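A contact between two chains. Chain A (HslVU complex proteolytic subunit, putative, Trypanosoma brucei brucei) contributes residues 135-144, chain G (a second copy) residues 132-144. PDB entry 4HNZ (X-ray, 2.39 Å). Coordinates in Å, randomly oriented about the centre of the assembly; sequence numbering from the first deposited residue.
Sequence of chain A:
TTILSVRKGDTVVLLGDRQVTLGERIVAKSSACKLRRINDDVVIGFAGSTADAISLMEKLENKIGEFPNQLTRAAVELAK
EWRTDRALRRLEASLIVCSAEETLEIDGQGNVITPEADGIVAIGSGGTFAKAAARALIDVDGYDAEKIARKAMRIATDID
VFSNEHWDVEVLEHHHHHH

Chain A, residues 135-144: RALIDVDGYD
Chain G, residues 132-144: AAARALIDVDGYD

The two copies meet through the C-terminal part of a helix and the loop that follows it, burying 338 Å² in a contact without cross-chain hydrogen bonds. Type I turns span Leu A137 to Val A140 and Leu G137 to Val G140, closed by Val A140 N to Leu A137 O (3.0 Å) and Val G140 N to Leu G137 O (3.0 Å); type II turns follow, Val A140 to Tyr A143 and Val G140 to Tyr G143. Gly A142 (phi/psi 91/-1) and Gly G142 (98/-10) adopt backbone angles at which a CB would jam against the preceding carbonyl.

The nearest CA atoms are those of Ala A136 and Ala G133, 5.3 Å apart. Ala A136 points toward chain G, its CB lying 3.6 Å from Ala G133 O, 4.0 Å from Ala G133 CB and 4.1 Å from Ala G136 CB; its single methyl suits backbones this close.

The CA-to-CB bonds of Leu A137 and Leu G137 point sideways, and their m,t rotamers (chi1 -63° in both, chi2 167° and 168°) bring the ends nearer the partner. Each packs on the opposing alanine: Leu A137 CG is 3.8 Å from Ala G136 CB, and Leu G137 CG 4.0 Å from Ala A136 CB. The CD2 methyls reach the carbonyls, Leu A137 CD2 to Ala G136 O at 3.4 Å and Leu G137 CD2 to Ala A136 O at 3.5 Å, and approach each other at 4.2 Å (Leu A137 CD2 to Leu G137 CD2).

Val A140 and Val G140 also point toward the partner, with chi1 between wells (-3° and -7°). Tyrosines with chi1 m (-78° in Tyr A143, -90° in Tyr G143) carry their hydroxyl oxygens to these valines: Tyr A143 OH lies 4.0 Å from Val G140 CG1, and Tyr G143 OH 4.0 Å from Val A140 CG1. Both hydroxyls are hydrogen-bonded elsewhere in the structure.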

# COMPACT_ATOMS: atom_id res chain seq x y z
N ARG A 135 0.99 29.87 -26.41
CA ARG A 135 1.62 31.06 -25.85
C ARG A 135 2.80 31.55 -26.62
O ARG A 135 3.15 32.70 -26.56
CB ARG A 135 2.00 30.83 -24.38
CG ARG A 135 0.78 30.95 -23.48
CD ARG A 135 1.13 30.85 -22.02
NE ARG A 135 -0.04 31.11 -21.21
CZ ARG A 135 -0.16 30.80 -19.92
NH1 ARG A 135 0.81 30.17 -19.28
NH2 ARG A 135 -1.30 31.08 -19.28
N ALA A 136 3.50 30.63 -27.28
CA ALA A 136 4.70 30.99 -28.02
C ALA A 136 4.33 31.78 -29.24
O ALA A 136 5.11 32.59 -29.70
CB ALA A 136 5.49 29.75 -28.42
N LEU A 137 3.13 31.53 -29.74
CA LEU A 137 2.68 32.15 -30.97
C LEU A 137 1.70 33.33 -30.77
O LEU A 137 1.43 34.03 -31.72
CB LEU A 137 1.98 31.13 -31.84
CG LEU A 137 2.85 29.98 -32.34
CD1 LEU A 137 1.97 28.89 -32.90
CD2 LEU A 137 3.85 30.42 -33.36
N ILE A 138 1.18 33.53 -29.55
CA ILE A 138 0.04 34.41 -29.38
C ILE A 138 0.32 35.82 -29.88
O ILE A 138 -0.55 36.49 -30.45
CB ILE A 138 -0.44 34.42 -27.90
CG1 ILE A 138 -1.81 35.14 -27.75
CG2 ILE A 138 0.62 35.03 -26.94
CD1 ILE A 138 -2.95 34.49 -28.50
N ASP A 139 1.55 36.29 -29.65
CA ASP A 139 1.95 37.66 -29.92
C ASP A 139 2.74 37.73 -31.24
O ASP A 139 3.28 38.76 -31.53
CB ASP A 139 2.79 38.22 -28.75
CG ASP A 139 4.07 37.34 -28.42
OD1 ASP A 139 4.04 36.03 -28.49
OD2 ASP A 139 5.13 37.97 -28.07
N VAL A 140 2.81 36.67 -32.04
CA VAL A 140 3.54 36.79 -33.27
C VAL A 140 2.74 37.07 -34.54
O VAL A 140 1.67 36.51 -34.81
CB VAL A 140 4.59 35.64 -33.57
CG1 VAL A 140 4.71 34.64 -32.46
CG2 VAL A 140 4.36 34.95 -34.89
N ASP A 141 3.39 37.89 -35.35
CA ASP A 141 2.88 38.41 -36.63
C ASP A 141 2.59 37.27 -37.57
O ASP A 141 3.33 36.32 -37.67
CB ASP A 141 3.93 39.29 -37.30
CG ASP A 141 4.43 40.42 -36.40
OD1 ASP A 141 3.66 40.85 -35.54
OD2 ASP A 141 5.58 40.93 -36.59
N GLY A 142 1.46 37.36 -38.23
CA GLY A 142 1.08 36.34 -39.18
C GLY A 142 0.25 35.25 -38.55
O GLY A 142 -0.27 34.40 -39.25
N TYR A 143 -0.03 35.32 -37.25
CA TYR A 143 -0.78 34.24 -36.67
C TYR A 143 -2.12 34.69 -36.03
O TYR A 143 -2.15 35.33 -34.97
CB TYR A 143 0.13 33.62 -35.64
CG TYR A 143 1.17 32.71 -36.23
CD1 TYR A 143 2.34 33.20 -36.81
CD2 TYR A 143 0.97 31.36 -36.21
CE1 TYR A 143 3.29 32.35 -37.35
CE2 TYR A 143 1.91 30.49 -36.74
CZ TYR A 143 3.05 30.98 -37.32
OH TYR A 143 3.93 30.08 -37.86
N ASP A 144 -3.24 34.39 -36.67
CA ASP A 144 -4.54 34.66 -36.04
C ASP A 144 -4.91 33.48 -35.13
O ASP A 144 -4.20 32.46 -35.09
CB ASP A 144 -5.62 34.95 -37.07
CG ASP A 144 -5.94 33.75 -37.95
OD1 ASP A 144 -5.55 32.58 -37.69
OD2 ASP A 144 -6.70 33.94 -38.93
N ALA G 132 7.39 22.07 -26.45
CA ALA G 132 6.22 22.42 -27.19
C ALA G 132 6.34 23.89 -27.70
O ALA G 132 5.98 24.22 -28.84
CB ALA G 132 4.97 22.23 -26.35
N ALA G 133 6.76 24.79 -26.82
CA ALA G 133 6.83 26.19 -27.21
C ALA G 133 7.91 26.39 -28.28
O ALA G 133 7.69 27.06 -29.27
CB ALA G 133 7.10 27.02 -26.01
N ALA G 134 9.07 25.71 -28.12
CA ALA G 134 10.14 25.81 -29.14
C ALA G 134 9.69 25.25 -30.48
O ALA G 134 10.00 25.83 -31.52
CB ALA G 134 11.40 25.11 -28.70
N ARG G 135 8.91 24.19 -30.45
CA ARG G 135 8.39 23.61 -31.73
C ARG G 135 7.42 24.52 -32.45
O ARG G 135 7.40 24.52 -33.68
CB ARG G 135 7.73 22.28 -31.53
CG ARG G 135 8.73 21.19 -31.39
CD ARG G 135 8.09 19.82 -31.37
NE ARG G 135 9.13 18.79 -31.38
CZ ARG G 135 8.96 17.55 -30.98
NH1 ARG G 135 7.80 17.14 -30.49
NH2 ARG G 135 9.99 16.69 -31.07
N ALA G 136 6.76 25.39 -31.71
CA ALA G 136 5.86 26.34 -32.35
C ALA G 136 6.61 27.43 -33.11
O ALA G 136 6.12 27.99 -34.08
CB ALA G 136 4.97 26.96 -31.31
N LEU G 137 7.82 27.72 -32.66
CA LEU G 137 8.62 28.79 -33.25
C LEU G 137 9.70 28.32 -34.19
O LEU G 137 10.35 29.16 -34.84
CB LEU G 137 9.29 29.58 -32.12
CG LEU G 137 8.34 30.29 -31.15
CD1 LEU G 137 9.11 30.77 -29.96
CD2 LEU G 137 7.67 31.46 -31.82
N ILE G 138 10.01 27.03 -34.21
CA ILE G 138 11.26 26.57 -34.83
C ILE G 138 11.35 26.99 -36.30
O ILE G 138 12.44 27.35 -36.82
CB ILE G 138 11.43 25.05 -34.68
CG1 ILE G 138 12.85 24.58 -35.11
CG2 ILE G 138 10.35 24.27 -35.47
CD1 ILE G 138 14.00 25.17 -34.29
N ASP G 139 10.22 26.94 -36.99
CA ASP G 139 10.15 27.19 -38.43
C ASP G 139 9.75 28.65 -38.71
O ASP G 139 9.42 28.96 -39.83
CB ASP G 139 9.19 26.18 -39.12
CG ASP G 139 7.75 26.16 -38.48
OD1 ASP G 139 7.56 26.36 -37.19
OD2 ASP G 139 6.79 25.97 -39.27
N VAL G 140 9.71 29.54 -37.73
CA VAL G 140 9.28 30.87 -38.07
C VAL G 140 10.50 31.71 -38.35
O VAL G 140 11.25 32.02 -37.44
CB VAL G 140 8.13 31.47 -37.16
CG1 VAL G 140 7.53 30.50 -36.17
CG2 VAL G 140 8.48 32.77 -36.50
N ASP G 141 10.65 32.12 -39.62
CA ASP G 141 11.84 32.84 -40.13
C ASP G 141 12.10 34.12 -39.34
O ASP G 141 11.16 34.87 -39.08
CB ASP G 141 11.68 33.24 -41.61
CG ASP G 141 11.38 32.05 -42.53
OD1 ASP G 141 11.72 30.92 -42.14
OD2 ASP G 141 10.81 32.24 -43.62
N GLY G 142 13.36 34.35 -38.98
CA GLY G 142 13.76 35.53 -38.21
C GLY G 142 13.91 35.28 -36.72
O GLY G 142 14.27 36.22 -36.01
N TYR G 143 13.47 34.10 -36.26
CA TYR G 143 13.64 33.60 -34.91
C TYR G 143 14.84 32.67 -35.03
O TYR G 143 14.73 31.55 -35.55
CB TYR G 143 12.39 32.82 -34.43
CG TYR G 143 11.34 33.68 -33.75
CD1 TYR G 143 10.48 34.48 -34.46
CD2 TYR G 143 11.23 33.68 -32.34
CE1 TYR G 143 9.50 35.26 -33.80
CE2 TYR G 143 10.28 34.45 -31.68
CZ TYR G 143 9.41 35.23 -32.42
OH TYR G 143 8.45 35.93 -31.68
N ASP G 144 15.97 33.11 -34.53
CA ASP G 144 17.09 32.22 -34.47
C ASP G 144 17.01 31.34 -33.21
O ASP G 144 16.15 31.51 -32.33
CB ASP G 144 18.40 32.98 -34.56
CG ASP G 144 18.68 33.86 -33.33
OD1 ASP G 144 18.00 33.80 -32.28
OD2 ASP G 144 19.63 34.66 -33.42